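Local structure of phenolpthiocerol synthesis type-I polyketide synthase ppsA (Mycobacterium bovis, 7AKC) at residues A[26-30]-A[112-118]; A[84-88]-A[130-135]; A[213-219]-A[263-268]. The protein probably helps build the lipid core of phthiocerols and phenolphthiocerols, and the part described here is its acyltransferase domain, the module that selects and loads extender units. All coordinates share one frame; numbering follows the deposited sequence.

Interaction 1: residues A[26-30]-A[112-118]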
loop_
_atom_site.group_PDB
_atom_site.type_symbol
_atom_site.label_atom_id
_atom_site.label_comp_id
_atom_site.label_asym_id
_atom_site.label_seq_id
_atom_site.Cartn_x
_atom_site.Cartn_y
_atom_site.Cartn_z
ATOM N N VAL A 26 -9.840 3.427 0.243
ATOM C CA VAL A 26 -8.404 3.228 0.193
ATOM C C VAL A 26 -7.946 2.419 1.409
ATOM O O VAL A 26 -8.250 2.792 2.535
ATOM C CB VAL A 26 -7.641 4.562 0.070
ATOM C CG1 VAL A 26 -6.138 4.303 0.001
ATOM C CG2 VAL A 26 -8.111 5.369 -1.161
ATOM N N TYR A 27 -7.234 1.308 1.167
ATOM C CA TYR A 27 -6.768 0.420 2.220
ATOM C C TYR A 27 -5.276 0.547 2.364
ATOM O O TYR A 27 -4.551 0.190 1.440
ATOM C CB TYR A 27 -7.173 -1.025 1.901
ATOM C CG TYR A 27 -8.677 -1.155 1.901
ATOM C CD1 TYR A 27 -9.369 -1.417 3.075
ATOM C CD2 TYR A 27 -9.416 -0.892 0.753
ATOM C CE1 TYR A 27 -10.760 -1.486 3.093
ATOM C CE2 TYR A 27 -10.813 -0.884 0.773
ATOM C CZ TYR A 27 -11.481 -1.205 1.942
ATOM O OH TYR A 27 -12.848 -1.248 1.961
ATOM N N SER A 28 -4.808 1.063 3.506
ATOM C CA SER A 28 -3.369 1.251 3.693
ATOM C C SER A 28 -2.687 -0.085 4.035
ATOM O O SER A 28 -3.357 -1.007 4.520
ATOM C CB SER A 28 -3.117 2.288 4.782
ATOM O OG SER A 28 -3.455 1.793 6.066
ATOM N N GLY A 29 -1.365 -0.153 3.836
ATOM C CA GLY A 29 -0.576 -1.348 4.111
ATOM C C GLY A 29 -0.254 -1.585 5.569
ATOM O O GLY A 29 -0.520 -2.667 6.105
ATOM N N ARG A 30 0.338 -0.590 6.225
ATOM C CA ARG A 30 0.661 -0.709 7.646
ATOM C C ARG A 30 0.138 0.537 8.329
ATOM O O ARG A 30 0.900 1.453 8.624
ATOM C CB ARG A 30 2.183 -0.917 7.882
ATOM C CG ARG A 30 2.553 -1.666 9.197
ATOM C CD ARG A 30 2.261 -0.824 10.417
ATOM N NE ARG A 30 2.813 -1.336 11.678
ATOM C CZ ARG A 30 2.535 -0.816 12.872
ATOM N NH1 ARG A 30 1.702 0.217 12.978
ATOM N NH2 ARG A 30 3.071 -1.335 13.970
ATOM N N SER A 112 0.280 -1.032 -0.706
ATOM C CA SER A 112 1.183 -2.018 -0.149
ATOM C C SER A 112 0.417 -3.295 0.328
ATOM O O SER A 112 -0.433 -3.802 -0.402
ATOM C CB SER A 112 2.058 -1.359 0.937
ATOM O OG SER A 112 2.951 -2.272 1.569
ATOM N N MET A 113 0.636 -3.752 1.554
ATOM C CA MET A 113 -0.056 -4.908 2.115
ATOM C C MET A 113 -1.595 -4.743 2.151
ATOM O O MET A 113 -2.314 -5.733 2.229
ATOM C CB MET A 113 0.521 -5.244 3.495
ATOM C CG MET A 113 2.045 -5.289 3.534
ATOM S SD MET A 113 2.737 -6.771 2.765
ATOM C CE MET A 113 3.178 -6.115 1.074
ATOM N N GLY A 114 -2.086 -3.516 1.997
ATOM C CA GLY A 114 -3.506 -3.192 1.969
ATOM C C GLY A 114 -4.247 -3.684 0.738
ATOM O O GLY A 114 -5.480 -3.686 0.724
ATOM N N GLU A 115 -3.508 -4.057 -0.331
ATOM C CA GLU A 115 -4.135 -4.557 -1.562
ATOM C C GLU A 115 -4.860 -5.893 -1.308
ATOM O O GLU A 115 -5.827 -6.191 -2.000
ATOM C CB GLU A 115 -3.108 -4.663 -2.708
ATOM C CG GLU A 115 -3.738 -5.110 -4.015
ATOM C CD GLU A 115 -2.995 -4.547 -5.208
ATOM O OE1 GLU A 115 -2.509 -5.360 -6.022
ATOM O OE2 GLU A 115 -2.913 -3.306 -5.338
ATOM N N VAL A 116 -4.454 -6.676 -0.287
ATOM C CA VAL A 116 -5.202 -7.907 0.052
ATOM C C VAL A 116 -6.628 -7.531 0.466
ATOM O O VAL A 116 -7.597 -8.080 -0.082
ATOM C CB VAL A 116 -4.522 -8.763 1.143
ATOM C CG1 VAL A 116 -5.460 -9.875 1.626
ATOM C CG2 VAL A 116 -3.233 -9.358 0.622
ATOM N N ALA A 117 -6.767 -6.578 1.406
ATOM C CA ALA A 117 -8.104 -6.190 1.879
ATOM C C ALA A 117 -8.946 -5.571 0.783
ATOM O O ALA A 117 -10.160 -5.809 0.737
ATOM C CB ALA A 117 -7.992 -5.239 3.058
ATOM N N ALA A 118 -8.307 -4.797 -0.110
ATOM C CA ALA A 118 -8.978 -4.168 -1.243
ATOM C C ALA A 118 -9.449 -5.254 -2.197
ATOM O O ALA A 118 -10.584 -5.184 -2.660
ATOM C CB ALA A 118 -8.031 -3.199 -1.968
#
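The sharp strand-to-helix turn of the GxSxG motif, which fits a nucleophile elbow as in other acyltransferases, meets the end of strand 23-27 and the loop leaving it through Gly114, Gly29 and Tyr27. Two glycines, with no side chains to hold the chains apart, face each other: Gly29 CA and Gly114 CA lie 4.1 Å apart, and Gly29 CA is only 3.4 Å from Gly114 N. Gly114 CA presents its hydrogen to Tyr27 O at 3.6 Å, a CA-H...O contact, and also sits 3.4 Å from Ser28 O. Tyr27 in turn rests CB against the carbonyl, 3.4 Å from Gly114 O. Beyond that point its ring lies obliquely against the first helical turn, with Tyr27 CD2 3.8 Å from Ala118 CB and Tyr27 CD1 4.1 Å from Ala117 CB, while its hydroxyl is hydrogen-bonded to Thr95 of helix 79-100. At the other end, Gly29 touches Ser112 CB and Met113. Ser112 has phi/psi of 53°/-129°, the strained backbone expected at such an elbow. Its CB meets Gly29 CA, while a chi1 of 178° sends OG on toward His214, to which it is hydrogen-bonded. In relatives, the backbone N-H after the serine and one from the loop after the first strand form the oxyanion hole. Met113 N, 3.7 Å from Gly29 CA, and the neighbouring Arg30 N are placed consistently with that role. Between the two segments themselves there are no hydrogen bonds: close backbone packing and a CA-H...O contact join them, which is consistent with the elbow being placed largely by main-chain shape, while the hydroxyl of the probable nucleophile is engaged by another part of the chain.

Interaction 2: residues A[84-88]-A[130-135]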
loop_
_atom_site.group_PDB
_atom_site.type_symbol
_atom_site.label_atom_id
_atom_site.label_comp_id
_atom_site.label_asym_id
_atom_site.label_seq_id
_atom_site.Cartn_x
_atom_site.Cartn_y
_atom_site.Cartn_z
ATOM N N GLN A 84 -0.796 -7.641 11.348
ATOM C CA GLN A 84 -1.408 -7.612 10.013
ATOM C C GLN A 84 -2.811 -8.213 10.006
ATOM O O GLN A 84 -3.669 -7.729 9.279
ATOM C CB GLN A 84 -0.504 -8.273 8.955
ATOM C CG GLN A 84 0.804 -7.521 8.693
ATOM C CD GLN A 84 0.580 -6.119 8.196
ATOM O OE1 GLN A 84 -0.359 -5.841 7.440
ATOM N NE2 GLN A 84 1.420 -5.198 8.594
ATOM N N LEU A 85 -3.083 -9.210 10.882
ATOM C CA LEU A 85 -4.407 -9.812 10.988
ATOM C C LEU A 85 -5.424 -8.854 11.631
ATOM O O LEU A 85 -6.557 -8.736 11.136
ATOM C CB LEU A 85 -4.348 -11.151 11.724
ATOM C CG LEU A 85 -3.707 -12.273 10.905
ATOM C CD1 LEU A 85 -3.426 -13.495 11.783
ATOM C CD2 LEU A 85 -4.574 -12.627 9.691
ATOM N N GLY A 86 -5.004 -8.135 12.673
ATOM C CA GLY A 86 -5.849 -7.118 13.289
ATOM C C GLY A 86 -6.104 -5.974 12.308
ATOM O O GLY A 86 -7.215 -5.434 12.259
ATOM N N LEU A 87 -5.087 -5.614 11.494
ATOM C CA LEU A 87 -5.273 -4.568 10.488
ATOM C C LEU A 87 -6.359 -4.936 9.459
ATOM O O LEU A 87 -7.351 -4.194 9.352
ATOM C CB LEU A 87 -3.945 -4.200 9.818
ATOM C CG LEU A 87 -3.034 -3.323 10.675
ATOM C CD1 LEU A 87 -1.645 -3.185 10.068
ATOM C CD2 LEU A 87 -3.648 -1.965 10.884
ATOM N N ILE A 88 -6.244 -6.096 8.771
ATOM C CA ILE A 88 -7.272 -6.489 7.787
ATOM C C ILE A 88 -8.634 -6.783 8.454
ATOM O O ILE A 88 -9.674 -6.502 7.863
ATOM C CB ILE A 88 -6.826 -7.632 6.845
ATOM C CG1 ILE A 88 -7.842 -7.849 5.697
ATOM C CG2 ILE A 88 -6.551 -8.919 7.631
ATOM C CD1 ILE A 88 -7.460 -8.863 4.674
ATOM N N GLY A 130 -8.427 -13.870 1.837
ATOM C CA GLY A 130 -7.659 -12.675 2.158
ATOM C C GLY A 130 -6.870 -12.899 3.435
ATOM O O GLY A 130 -5.667 -12.642 3.481
ATOM N N LEU A 131 -7.528 -13.461 4.457
ATOM C CA LEU A 131 -6.862 -13.785 5.717
ATOM C C LEU A 131 -5.786 -14.846 5.529
ATOM O O LEU A 131 -4.795 -14.825 6.246
ATOM C CB LEU A 131 -7.861 -14.269 6.782
ATOM C CG LEU A 131 -8.935 -13.272 7.212
ATOM C CD1 LEU A 131 -9.846 -13.869 8.234
ATOM C CD2 LEU A 131 -8.335 -11.989 7.724
ATOM N N ARG A 132 -5.964 -15.754 4.565
ATOM C CA ARG A 132 -4.998 -16.804 4.283
ATOM C C ARG A 132 -3.780 -16.186 3.607
ATOM O O ARG A 132 -2.653 -16.502 3.990
ATOM C CB ARG A 132 -5.611 -17.865 3.381
ATOM C CG ARG A 132 -4.773 -19.136 3.295
ATOM C CD ARG A 132 -5.027 -19.766 1.948
ATOM N NE ARG A 132 -4.051 -20.802 1.614
ATOM C CZ ARG A 132 -4.046 -21.473 0.464
ATOM N NH1 ARG A 132 -3.144 -22.420 0.245
ATOM N NH2 ARG A 132 -4.950 -21.205 -0.475
ATOM N N VAL A 133 -3.985 -15.252 2.662
ATOM C CA VAL A 133 -2.852 -14.553 2.046
ATOM C C VAL A 133 -2.089 -13.766 3.128
ATOM O O VAL A 133 -0.878 -13.878 3.214
ATOM C CB VAL A 133 -3.291 -13.632 0.879
ATOM C CG1 VAL A 133 -2.127 -12.774 0.396
ATOM C CG2 VAL A 133 -3.846 -14.456 -0.265
ATOM N N THR A 134 -2.833 -13.087 4.015
ATOM C CA THR A 134 -2.264 -12.286 5.090
ATOM C C THR A 134 -1.407 -13.126 6.003
ATOM O O THR A 134 -0.249 -12.797 6.188
ATOM C CB THR A 134 -3.367 -11.539 5.867
ATOM O OG1 THR A 134 -4.125 -10.755 4.936
ATOM C CG2 THR A 134 -2.777 -10.618 6.928
ATOM N N ALA A 135 -1.947 -14.254 6.508
ATOM C CA ALA A 135 -1.209 -15.149 7.389
ATOM C C ALA A 135 -0.027 -15.812 6.691
ATOM O O ALA A 135 1.041 -15.876 7.284
ATOM C CB ALA A 135 -2.151 -16.204 8.008
#
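Helix-helix packing of an almost antiparallel kind brings Ile88, Leu85 and Gln84 of helix 79-100 against Thr134 and Leu131 of helix 127-141, on the side of helix 115-121 away from the parallel sheet. The axes of the short segments approach to 9.9 Å, with 154° between their directions, and the backbones come nearest where Leu85 faces Thr134. Thr134 is the central residue. Thr134 CG2, its methyl, reaches across to Gln84 CB at 3.8 Å and also meets Leu85 CD2 at 3.9 Å, Leu85 and Thr134 lying alongside and running in opposite directions. The hydroxyl is turned back to its own helix, where Thr134 OG1 donates to Gly130 O over 2.8 Å. That oxygen already receives the helical N-H of Thr134, and the hydroxyl comes to it from above the carbonyl plane, so the bond fixes the rotation of the threonine and keeps its methyl pointed at the neighbour. Ile88 approaches the same residue with CD1, 3.8 Å from Thr134 OG1. Its CG1 is swung opposite the backbone N (chi1 -171°) and the chain runs on extended, which carries CD1 this far, while Ile88 CG2 goes to Leu131 CD2 at 3.6 Å. Leu85 and Leu131 close the outer margin, their CD2 methyls 4.3 Å apart. Arg132 points away from the contact to a salt bridge with Asp231. The inner margin is covered by helix 115-121: Val116 touches both Ile88 and Thr134, and Ala117 touches Ile88, so the two helices form a layer over the helix that follows the elbow.

Interaction 3: residues A[213-219]-A[263-268]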
loop_
_atom_site.group_PDB
_atom_site.type_symbol
_atom_site.label_atom_id
_atom_site.label_comp_id
_atom_site.label_asym_id
_atom_site.label_seq_id
_atom_site.Cartn_x
_atom_site.Cartn_y
_atom_site.Cartn_z
ATOM N N PRO A 213 8.711 -4.347 3.152
ATOM C CA PRO A 213 8.517 -4.985 1.888
ATOM C C PRO A 213 8.998 -4.050 0.764
ATOM O O PRO A 213 9.653 -3.090 1.048
ATOM C CB PRO A 213 6.998 -5.221 1.902
ATOM C CG PRO A 213 6.414 -4.313 2.970
ATOM C CD PRO A 213 7.569 -3.533 3.550
ATOM N N HIS A 214 8.703 -4.388 -0.487
ATOM C CA HIS A 214 9.002 -3.498 -1.642
ATOM C C HIS A 214 10.499 -3.233 -1.793
ATOM O O HIS A 214 10.858 -2.108 -2.131
ATOM C CB HIS A 214 8.105 -2.263 -1.624
ATOM C CG HIS A 214 6.725 -2.611 -1.210
ATOM N ND1 HIS A 214 5.960 -3.498 -1.919
ATOM C CD2 HIS A 214 6.007 -2.262 -0.130
ATOM C CE1 HIS A 214 4.810 -3.658 -1.316
ATOM N NE2 HIS A 214 4.824 -2.925 -0.224
ATOM N N ASN A 215 11.297 -4.275 -1.596
ATOM C CA ASN A 215 12.769 -4.152 -1.727
ATOM C C ASN A 215 13.344 -5.548 -1.997
ATOM O O ASN A 215 12.623 -6.516 -1.794
ATOM C CB ASN A 215 13.365 -3.388 -0.540
ATOM C CG ASN A 215 13.365 -4.193 0.738
ATOM O OD1 ASN A 215 14.303 -4.930 1.003
ATOM N ND2 ASN A 215 12.323 -4.051 1.532
ATOM N N PRO A 216 14.606 -5.678 -2.461
ATOM C CA PRO A 216 15.176 -6.979 -2.816
ATOM C C PRO A 216 15.174 -8.081 -1.748
ATOM O O PRO A 216 15.331 -9.209 -2.090
ATOM C CB PRO A 216 16.622 -6.628 -3.202
ATOM C CG PRO A 216 16.523 -5.232 -3.728
ATOM C CD PRO A 216 15.529 -4.590 -2.793
ATOM N N ALA A 217 14.982 -7.716 -0.489
ATOM C CA ALA A 217 14.914 -8.721 0.590
ATOM C C ALA A 217 13.681 -9.610 0.412
ATOM O O ALA A 217 13.660 -10.707 0.958
ATOM C CB ALA A 217 14.893 -8.040 1.919
ATOM N N MET A 218 12.689 -9.121 -0.324
ATOM C CA MET A 218 11.469 -9.923 -0.586
ATOM C C MET A 218 11.690 -10.964 -1.694
ATOM O O MET A 218 10.868 -11.876 -1.795
ATOM C CB MET A 218 10.305 -8.998 -0.950
ATOM C CG MET A 218 10.017 -7.972 0.115
ATOM S SD MET A 218 9.310 -8.717 1.598
ATOM C CE MET A 218 10.672 -8.549 2.749
ATOM N N ASP A 219 12.746 -10.834 -2.493
ATOM C CA ASP A 219 12.951 -11.770 -3.628
ATOM C C ASP A 219 12.975 -13.204 -3.106
ATOM O O ASP A 219 12.327 -14.057 -3.703
ATOM C CB ASP A 219 14.285 -11.527 -4.319
ATOM C CG ASP A 219 14.398 -10.212 -5.057
ATOM O OD1 ASP A 219 13.363 -9.615 -5.331
ATOM O OD2 ASP A 219 15.528 -9.820 -5.358
ATOM N N ASN A 263 3.434 -8.433 -5.751
ATOM C CA ASN A 263 2.989 -7.265 -4.989
ATOM C C ASN A 263 3.901 -6.940 -3.800
ATOM O O ASN A 263 4.189 -5.764 -3.536
ATOM C CB ASN A 263 1.520 -7.438 -4.551
ATOM C CG ASN A 263 1.097 -6.487 -3.476
ATOM O OD1 ASN A 263 1.231 -6.792 -2.277
ATOM N ND2 ASN A 263 0.686 -5.292 -3.876
ATOM N N MET A 264 4.368 -7.981 -3.121
ATOM C CA MET A 264 5.232 -7.779 -1.926
ATOM C C MET A 264 6.625 -7.249 -2.313
ATOM O O MET A 264 7.243 -6.627 -1.461
ATOM C CB MET A 264 5.359 -9.086 -1.131
ATOM C CG MET A 264 6.272 -10.104 -1.750
ATOM S SD MET A 264 6.179 -11.687 -0.898
ATOM C CE MET A 264 6.331 -11.154 0.803
ATOM N N ARG A 265 7.080 -7.476 -3.542
ATOM C CA ARG A 265 8.440 -7.049 -3.975
ATOM C C ARG A 265 8.370 -5.739 -4.758
ATOM O O ARG A 265 9.213 -4.874 -4.526
ATOM C CB ARG A 265 9.068 -8.128 -4.861
ATOM C CG ARG A 265 10.332 -7.719 -5.596
ATOM C CD ARG A 265 11.417 -7.282 -4.641
ATOM N NE ARG A 265 12.592 -6.829 -5.360
ATOM C CZ ARG A 265 12.823 -5.577 -5.721
ATOM N NH1 ARG A 265 11.959 -4.623 -5.423
ATOM N NH2 ARG A 265 13.927 -5.283 -6.375
ATOM N N ASN A 266 7.397 -5.614 -5.667
ATOM C CA ASN A 266 7.355 -4.436 -6.521
ATOM C C ASN A 266 7.158 -3.159 -5.730
ATOM O O ASN A 266 6.535 -3.182 -4.663
ATOM C CB ASN A 266 6.175 -4.553 -7.500
ATOM C CG ASN A 266 6.474 -5.344 -8.741
ATOM O OD1 ASN A 266 7.504 -6.013 -8.859
ATOM N ND2 ASN A 266 5.529 -5.334 -9.673
ATOM N N PRO A 267 7.587 -2.014 -6.285
ATOM C CA PRO A 267 7.198 -0.734 -5.683
ATOM C C PRO A 267 5.657 -0.611 -5.635
ATOM O O PRO A 267 4.910 -1.315 -6.346
ATOM C CB PRO A 267 7.730 0.328 -6.669
ATOM C CG PRO A 267 8.520 -0.361 -7.645
ATOM C CD PRO A 267 8.307 -1.845 -7.553
ATOM N N VAL A 268 5.183 0.253 -4.760
ATOM C CA VAL A 268 3.728 0.497 -4.588
ATOM C C VAL A 268 3.379 1.732 -5.431
ATOM O O VAL A 268 3.843 2.847 -5.111
ATOM C CB VAL A 268 3.419 0.788 -3.117
ATOM C CG1 VAL A 268 1.931 1.137 -2.956
ATOM C CG2 VAL A 268 3.832 -0.384 -2.214
HETATM O O HOH W 1 11.135 -1.613 -4.852
HETATM O O HOH W 2 15.727 -7.571 -6.646
#
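His214 is held by backbone carbonyls and two side chains. His214 N donates to Met264 O over 2.8 Å at a fairly straight 161°. His214 ND1 donates to Asn266 O, also at 2.8 Å; the carbonyl is met nearly end-on, but its oxygen is tilted from the imidazole plane and the N-H angle is bent. Val268 CG2 stands over the centre of one ring face, 3.4 Å from the His214 ring centroid, a CH-pi contact. Pro213 CB lies toward the rim of the opposite face, and Asn263 O lies at the edge near CE1. Held this way, with NE2 hydrogen-bonded to Ser112 OG, the imidazole fits the histidine of the acyltransferase Ser-His dyad, whose ring is oriented by a main-chain carbonyl. Arg265 carries the other half of the contact. A bend at chi2 (59°) turns its chain back toward the 3-10 turn, where Arg265 NE forms a salt bridge with Asp219 OD1 at 2.9 Å, on the syn side of the carboxylate. One guanidinium face lies against the Asn215-Pro216 peptide, while a water joins NH2 to Asp219 OD2. Met264 CE meets Met218 SD at 3.9 Å, the two thioether chains crossing at about a right angle.

In the fold
Interactions 1 and 3 meet at the probable active site: Ser112 OG of 112-118 and His214 NE2 of 213-219 are 2.7 Å apart, a probable hydrogen bond, although the contact centres are 14 Å from each other. Val268 CG1 also packs 3.5 Å from Ser112 N, so interaction 3 supplies the histidine of the putative dyad and also packs on the serine. Interaction 2 stands behind interaction 1, centres 10 Å apart, and backs the helix leaving the elbow, where Val116 CG1 lies 3.3 Å from Gly130 O. Interactions 2 and 3 do not touch, their nearest atoms being about 7 Å apart, so interaction 2 meets the dyad's surroundings through interaction 1.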